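Local coordinates for protein 6-phospho-beta-glucosidase (Thermotoga maritima, PDB 1UP7) that hydrolyses cellobiose 6'-phosphate to glucose 6-phosphate and glucose, using NAD(+) and a manganese ion as cofactors, at residues N91-L101 / D398-A409. Sequence-based numbering, arbitrary orientation.
Sequences NDEGIPLKYGL and DAKDLLEEILEA
The polar half of this contact centres on the carboxylate of E405, shared by K98 and Y99. K98 is folded back near its tip (chi3 73°, chi4 62°), which turns NZ toward the carboxylate, 3.0 Å from E405 OE1 and 3.1 Å from E405 OE2, a two-pronged salt bridge on their syn lone pairs; the same NZ has a weak bond to I95 O. On its anti lone pair E405 OE1 also takes the hydroxyl of Y99, with Y99 OH at 2.7 Å, and the ring and carboxylate planes stand 42° apart. Replacing E405 by an alanine would probably leave the hydroxyl of Y99 without this mate and K98 NZ with little but its weak bond to I95 O.

The apolar half starts at the Y99 ring. L402 lies over one face, its CB 4.0 Å from the ring centroid in a CH-pi contact, while L402 CD1 closes to 3.5 Å from Y99 CE2. On its other branch, L402 CD2 packs against L101 CD2, 3.7 Å away. I95 splits its branches: CG2 packs on L402 CD1 and I406, and CD1 meets A409 CB at 3.7 Å. A409 CB is also touched by ND2 of N91.

The contact thus joins helix 85-94 and the residues that follow it, up to L101, in the Rossmann-type NAD-binding part, to the C-terminal helix 396-409. Helix 109-131 touches both P96 and I406, helix 380-389 backs L403, and D398 bridges to K251 of the second subunit.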
ATOM      1  N   ASN A  91     -32.991 -20.719 -14.795  1.00 18.26           N
ATOM      2  CA  ASN A  91     -33.360 -19.319 -14.590  1.00 18.39           C
ATOM      3  C   ASN A  91     -32.162 -18.398 -14.763  1.00 18.27           C
ATOM      4  O   ASN A  91     -32.288 -17.364 -15.424  1.00 18.48           O
ATOM      5  CB  ASN A  91     -33.977 -19.088 -13.188  1.00 18.51           C
ATOM      6  CG  ASN A  91     -35.328 -19.804 -12.982  1.00 18.15           C
ATOM      7  OD1 ASN A  91     -36.078 -20.002 -13.909  1.00 15.30           O
ATOM      8  ND2 ASN A  91     -35.620 -20.178 -11.735  1.00 16.35           N
ATOM      9  N   ASP A  92     -31.022 -18.787 -14.182  1.00 17.73           N
ATOM     10  CA  ASP A  92     -29.781 -18.038 -14.313  1.00 18.37           C
ATOM     11  C   ASP A  92     -29.390 -17.738 -15.766  1.00 18.25           C
ATOM     12  O   ASP A  92     -29.050 -16.601 -16.067  1.00 18.06           O
ATOM     13  CB  ASP A  92     -28.624 -18.780 -13.608  1.00 18.64           C
ATOM     14  CG  ASP A  92     -28.751 -18.796 -12.079  1.00 19.71           C
ATOM     15  OD1 ASP A  92     -29.508 -17.978 -11.502  1.00 19.77           O
ATOM     16  OD2 ASP A  92     -28.105 -19.606 -11.370  1.00 17.97           O
ATOM     17  N   GLU A  93     -29.433 -18.764 -16.621  1.00 18.09           N
ATOM     18  CA  GLU A  93     -29.020 -18.671 -18.017  1.00 18.69           C
ATOM     19  C   GLU A  93     -30.105 -18.033 -18.883  1.00 18.27           C
ATOM     20  O   GLU A  93     -29.808 -17.227 -19.760  1.00 18.41           O
ATOM     21  CB  GLU A  93     -28.648 -20.072 -18.558  1.00 18.75           C
ATOM     22  CG  GLU A  93     -27.623 -20.815 -17.715  1.00 18.58           C
ATOM     23  CD  GLU A  93     -27.459 -22.284 -18.113  1.00 21.15           C
ATOM     24  OE1 GLU A  93     -28.446 -22.903 -18.574  1.00 20.18           O
ATOM     25  OE2 GLU A  93     -26.341 -22.835 -17.952  1.00 19.92           O
ATOM     26  N   GLY A  94     -31.363 -18.380 -18.613  1.00 17.91           N
ATOM     27  CA  GLY A  94     -32.486 -18.014 -19.491  1.00 17.58           C
ATOM     28  C   GLY A  94     -33.023 -16.594 -19.371  1.00 17.66           C
ATOM     29  O   GLY A  94     -33.325 -15.944 -20.383  1.00 17.54           O
ATOM     30  N   ILE A  95     -33.126 -16.105 -18.134  1.00 17.54           N
ATOM     31  CA  ILE A  95     -33.712 -14.803 -17.835  1.00 16.97           C
ATOM     32  C   ILE A  95     -32.999 -13.581 -18.463  1.00 17.30           C
ATOM     33  O   ILE A  95     -33.705 -12.724 -18.989  1.00 17.18           O
ATOM     34  CB  ILE A  95     -33.926 -14.652 -16.259  1.00 16.46           C
ATOM     35  CG1 ILE A  95     -35.185 -15.404 -15.802  1.00 16.20           C
ATOM     36  CG2 ILE A  95     -33.937 -13.192 -15.793  1.00 14.56           C
ATOM     37  CD1 ILE A  95     -35.278 -15.643 -14.252  1.00 15.58           C
ATOM     38  N   PRO A  96     -31.657 -13.471 -18.387  1.00 17.46           N
ATOM     39  CA  PRO A  96     -30.946 -12.340 -19.004  1.00 17.69           C
ATOM     40  C   PRO A  96     -31.120 -12.245 -20.506  1.00 17.86           C
ATOM     41  O   PRO A  96     -31.023 -11.143 -21.046  1.00 17.81           O
ATOM     42  CB  PRO A  96     -29.468 -12.598 -18.654  1.00 17.67           C
ATOM     43  CG  PRO A  96     -29.486 -13.527 -17.478  1.00 16.48           C
ATOM     44  CD  PRO A  96     -30.729 -14.359 -17.658  1.00 17.30           C
ATOM     45  N   LEU A  97     -31.406 -13.372 -21.155  1.00 17.98           N
ATOM     46  CA  LEU A  97     -31.407 -13.456 -22.615  1.00 18.34           C
ATOM     47  C   LEU A  97     -32.347 -12.445 -23.279  1.00 18.84           C
ATOM     48  O   LEU A  97     -31.945 -11.741 -24.184  1.00 18.87           O
ATOM     49  CB  LEU A  97     -31.744 -14.877 -23.034  1.00 17.50           C
ATOM     50  CG  LEU A  97     -30.611 -15.866 -23.333  1.00 19.31           C
ATOM     51  CD1 LEU A  97     -29.234 -15.473 -22.835  1.00 11.26           C
ATOM     52  CD2 LEU A  97     -30.960 -17.306 -22.978  1.00 17.41           C
ATOM     53  N   LYS A  98     -33.589 -12.351 -22.797  1.00 19.23           N
ATOM     54  CA  LYS A  98     -34.552 -11.387 -23.336  1.00 19.43           C
ATOM     55  C   LYS A  98     -34.098  -9.923 -23.279  1.00 19.09           C
ATOM     56  O   LYS A  98     -34.611  -9.090 -24.015  1.00 19.11           O
ATOM     57  CB  LYS A  98     -35.925 -11.521 -22.668  1.00 19.80           C
ATOM     58  CG  LYS A  98     -35.950 -11.059 -21.224  1.00 21.41           C
ATOM     59  CD  LYS A  98     -37.343 -11.160 -20.596  1.00 21.53           C
ATOM     60  CE  LYS A  98     -37.769 -12.592 -20.291  1.00 20.56           C
ATOM     61  NZ  LYS A  98     -36.908 -13.264 -19.320  1.00 19.42           N
ATOM     62  N   TYR A  99     -33.153  -9.622 -22.404  1.00 18.51           N
ATOM     63  CA  TYR A  99     -32.598  -8.279 -22.277  1.00 17.94           C
ATOM     64  C   TYR A  99     -31.405  -8.020 -23.171  1.00 17.68           C
ATOM     65  O   TYR A  99     -30.843  -6.932 -23.131  1.00 18.40           O
ATOM     66  CB  TYR A  99     -32.196  -8.011 -20.822  1.00 17.43           C
ATOM     67  CG  TYR A  99     -33.322  -8.167 -19.851  1.00 16.66           C
ATOM     68  CD1 TYR A  99     -34.153  -7.095 -19.533  1.00 16.55           C
ATOM     69  CD2 TYR A  99     -33.573  -9.403 -19.242  1.00 16.16           C
ATOM     70  CE1 TYR A  99     -35.204  -7.247 -18.602  1.00 15.13           C
ATOM     71  CE2 TYR A  99     -34.611  -9.574 -18.337  1.00 12.95           C
ATOM     72  CZ  TYR A  99     -35.424  -8.492 -18.018  1.00 16.38           C
ATOM     73  OH  TYR A  99     -36.465  -8.655 -17.116  1.00 15.75           O
ATOM     74  N   GLY A 100     -31.017  -9.004 -23.981  1.00 17.57           N
ATOM     75  CA  GLY A 100     -29.830  -8.911 -24.816  1.00 17.48           C
ATOM     76  C   GLY A 100     -28.548  -9.108 -24.019  1.00 17.35           C
ATOM     77  O   GLY A 100     -27.502  -8.605 -24.377  1.00 17.49           O
ATOM     78  N   LEU A 101     -28.649  -9.819 -22.906  1.00 17.40           N
ATOM     79  CA  LEU A 101     -27.535  -9.990 -21.983  1.00 17.39           C
ATOM     80  C   LEU A 101     -27.077 -11.431 -22.004  1.00 17.08           C
ATOM     81  O   LEU A 101     -27.899 -12.335 -22.215  1.00 16.60           O
ATOM     82  CB  LEU A 101     -28.005  -9.640 -20.575  1.00 17.14           C
ATOM     83  CG  LEU A 101     -27.828  -8.212 -20.006  1.00 19.11           C
ATOM     84  CD1 LEU A 101     -27.298  -7.115 -20.992  1.00 14.08           C
ATOM     85  CD2 LEU A 101     -29.046  -7.735 -19.183  1.00 15.78           C
ATOM     86  N   ASP A 398     -32.790  -1.364 -18.375  1.00 17.42           N
ATOM     87  CA  ASP A 398     -33.249  -2.728 -18.132  1.00 17.72           C
ATOM     88  C   ASP A 398     -33.032  -3.207 -16.712  1.00 17.61           C
ATOM     89  O   ASP A 398     -33.529  -4.274 -16.350  1.00 17.43           O
ATOM     90  CB  ASP A 398     -32.539  -3.735 -19.033  1.00 17.59           C
ATOM     91  CG  ASP A 398     -32.799  -3.497 -20.504  1.00 19.27           C
ATOM     92  OD1 ASP A 398     -33.970  -3.407 -20.902  1.00 17.21           O
ATOM     93  OD2 ASP A 398     -31.871  -3.401 -21.340  1.00 21.66           O
ATOM     94  N   ALA A 399     -32.246  -2.469 -15.925  1.00 17.22           N
ATOM     95  CA  ALA A 399     -31.779  -2.993 -14.640  1.00 17.53           C
ATOM     96  C   ALA A 399     -32.913  -3.330 -13.663  1.00 17.76           C
ATOM     97  O   ALA A 399     -32.898  -4.377 -13.030  1.00 17.32           O
ATOM     98  CB  ALA A 399     -30.700  -2.082 -14.010  1.00 16.41           C
ATOM     99  N   LYS A 400     -33.917  -2.473 -13.582  1.00 18.34           N
ATOM    100  CA  LYS A 400     -34.996  -2.709 -12.637  1.00 19.57           C
ATOM    101  C   LYS A 400     -35.835  -3.913 -12.961  1.00 19.29           C
ATOM    102  O   LYS A 400     -36.110  -4.725 -12.063  1.00 19.53           O
ATOM    103  CB  LYS A 400     -35.899  -1.482 -12.528  1.00 20.78           C
ATOM    104  CG  LYS A 400     -35.774  -0.818 -11.210  1.00 23.81           C
ATOM    105  CD  LYS A 400     -36.390   0.549 -11.291  1.00 29.31           C
ATOM    106  CE  LYS A 400     -37.160   0.836 -10.022  1.00 33.32           C
ATOM    107  NZ  LYS A 400     -37.480  -0.434  -9.330  1.00 35.65           N
ATOM    108  N   ASP A 401     -36.285  -4.010 -14.208  1.00 19.21           N
ATOM    109  CA  ASP A 401     -37.103  -5.152 -14.604  1.00 19.85           C
ATOM    110  C   ASP A 401     -36.303  -6.444 -14.453  1.00 19.05           C
ATOM    111  O   ASP A 401     -36.836  -7.436 -13.972  1.00 19.12           O
ATOM    112  CB  ASP A 401     -37.631  -5.002 -16.038  1.00 20.58           C
ATOM    113  CG  ASP A 401     -38.712  -3.956 -16.157  1.00 21.97           C
ATOM    114  OD1 ASP A 401     -39.396  -3.688 -15.161  1.00 24.92           O
ATOM    115  OD2 ASP A 401     -38.960  -3.351 -17.217  1.00 26.98           O
ATOM    116  N   LEU A 402     -35.038  -6.418 -14.849  1.00 17.91           N
ATOM    117  CA  LEU A 402     -34.195  -7.610 -14.745  1.00 18.33           C
ATOM    118  C   LEU A 402     -34.093  -8.086 -13.278  1.00 18.50           C
ATOM    119  O   LEU A 402     -34.309  -9.290 -12.979  1.00 17.76           O
ATOM    120  CB  LEU A 402     -32.783  -7.375 -15.341  1.00 17.95           C
ATOM    121  CG  LEU A 402     -31.738  -8.471 -15.131  1.00 16.59           C
ATOM    122  CD1 LEU A 402     -32.219  -9.766 -15.759  1.00 13.82           C
ATOM    123  CD2 LEU A 402     -30.343  -8.048 -15.684  1.00 13.64           C
ATOM    124  N   LEU A 403     -33.764  -7.149 -12.375  1.00 18.48           N
ATOM    125  CA  LEU A 403     -33.665  -7.482 -10.948  1.00 18.97           C
ATOM    126  C   LEU A 403     -34.959  -8.083 -10.405  1.00 19.26           C
ATOM    127  O   LEU A 403     -34.925  -9.055  -9.666  1.00 19.40           O
ATOM    128  CB  LEU A 403     -33.213  -6.292 -10.075  1.00 18.63           C
ATOM    129  CG  LEU A 403     -33.020  -6.593  -8.546  1.00 18.65           C
ATOM    130  CD1 LEU A 403     -31.991  -7.693  -8.199  1.00 15.83           C
ATOM    131  CD2 LEU A 403     -32.701  -5.360  -7.727  1.00 15.96           C
ATOM    132  N   GLU A 404     -36.091  -7.519 -10.809  1.00 19.55           N
ATOM    133  CA  GLU A 404     -37.398  -7.998 -10.380  1.00 20.04           C
ATOM    134  C   GLU A 404     -37.633  -9.417 -10.821  1.00 19.39           C
ATOM    135  O   GLU A 404     -38.122 -10.213 -10.035  1.00 19.16           O
ATOM    136  CB  GLU A 404     -38.509  -7.109 -10.935  1.00 20.15           C
ATOM    137  CG  GLU A 404     -39.167  -6.259  -9.883  1.00 26.40           C
ATOM    138  CD  GLU A 404     -38.882  -4.779 -10.067  1.00 32.91           C
ATOM    139  OE1 GLU A 404     -39.631  -4.107 -10.869  1.00 32.10           O
ATOM    140  OE2 GLU A 404     -37.912  -4.308  -9.389  1.00 35.41           O
ATOM    141  N   GLU A 405     -37.293  -9.728 -12.075  1.00 18.82           N
ATOM    142  CA  GLU A 405     -37.420 -11.082 -12.594  1.00 18.82           C
ATOM    143  C   GLU A 405     -36.560 -12.062 -11.800  1.00 18.62           C
ATOM    144  O   GLU A 405     -37.019 -13.150 -11.414  1.00 18.67           O
ATOM    145  CB  GLU A 405     -37.018 -11.131 -14.050  1.00 18.16           C
ATOM    146  CG  GLU A 405     -38.202 -11.320 -14.968  1.00 21.11           C
ATOM    147  CD  GLU A 405     -37.806 -11.969 -16.276  1.00 21.70           C
ATOM    148  OE1 GLU A 405     -37.102 -11.317 -17.051  1.00 21.80           O
ATOM    149  OE2 GLU A 405     -38.201 -13.116 -16.516  1.00 21.84           O
ATOM    150  N   ILE A 406     -35.316 -11.663 -11.546  1.00 18.15           N
ATOM    151  CA  ILE A 406     -34.386 -12.494 -10.809  1.00 17.99           C
ATOM    152  C   ILE A 406     -34.902 -12.755  -9.375  1.00 18.60           C
ATOM    153  O   ILE A 406     -34.864 -13.897  -8.892  1.00 18.82           O
ATOM    154  CB  ILE A 406     -32.994 -11.838 -10.731  1.00 17.76           C
ATOM    155  CG1 ILE A 406     -32.268 -11.865 -12.090  1.00 17.56           C
ATOM    156  CG2 ILE A 406     -32.150 -12.481  -9.590  1.00 16.39           C
ATOM    157  CD1 ILE A 406     -31.067 -10.875 -12.114  1.00 17.55           C
ATOM    158  N   LEU A 407     -35.353 -11.704  -8.684  1.00 18.28           N
ATOM    159  CA  LEU A 407     -35.867 -11.869  -7.308  1.00 18.48           C
ATOM    160  C   LEU A 407     -37.132 -12.703  -7.252  1.00 18.97           C
ATOM    161  O   LEU A 407     -37.322 -13.513  -6.312  1.00 18.49           O
ATOM    162  CB  LEU A 407     -36.096 -10.538  -6.577  1.00 18.01           C
ATOM    163  CG  LEU A 407     -34.841  -9.681  -6.418  1.00 18.55           C
ATOM    164  CD1 LEU A 407     -35.217  -8.325  -5.829  1.00 18.30           C
ATOM    165  CD2 LEU A 407     -33.764 -10.414  -5.588  1.00 16.54           C
ATOM    166  N   GLU A 408     -38.002 -12.544  -8.251  1.00 19.16           N
ATOM    167  CA  GLU A 408     -39.184 -13.404  -8.258  1.00 19.79           C
ATOM    168  C   GLU A 408     -38.799 -14.878  -8.512  1.00 19.61           C
ATOM    169  O   GLU A 408     -39.318 -15.768  -7.833  1.00 19.81           O
ATOM    170  CB  GLU A 408     -40.266 -12.879  -9.203  1.00 20.56           C
ATOM    171  CG  GLU A 408     -41.558 -13.686  -9.184  1.00 23.42           C
ATOM    172  CD  GLU A 408     -42.257 -13.678  -7.819  1.00 29.92           C
ATOM    173  OE1 GLU A 408     -41.921 -12.822  -6.952  1.00 32.17           O
ATOM    174  OE2 GLU A 408     -43.172 -14.528  -7.595  1.00 32.72           O
ATOM    175  N   ALA A 409     -37.866 -15.142  -9.438  1.00 19.38           N
ATOM    176  CA  ALA A 409     -37.470 -16.535  -9.716  1.00 19.37           C
ATOM    177  C   ALA A 409     -36.781 -17.142  -8.497  1.00 19.38           C
ATOM    178  O   ALA A 409     -36.837 -18.332  -8.280  1.00 19.34           O
ATOM    179  CB  ALA A 409     -36.550 -16.640 -10.913  1.00 18.71           C
TER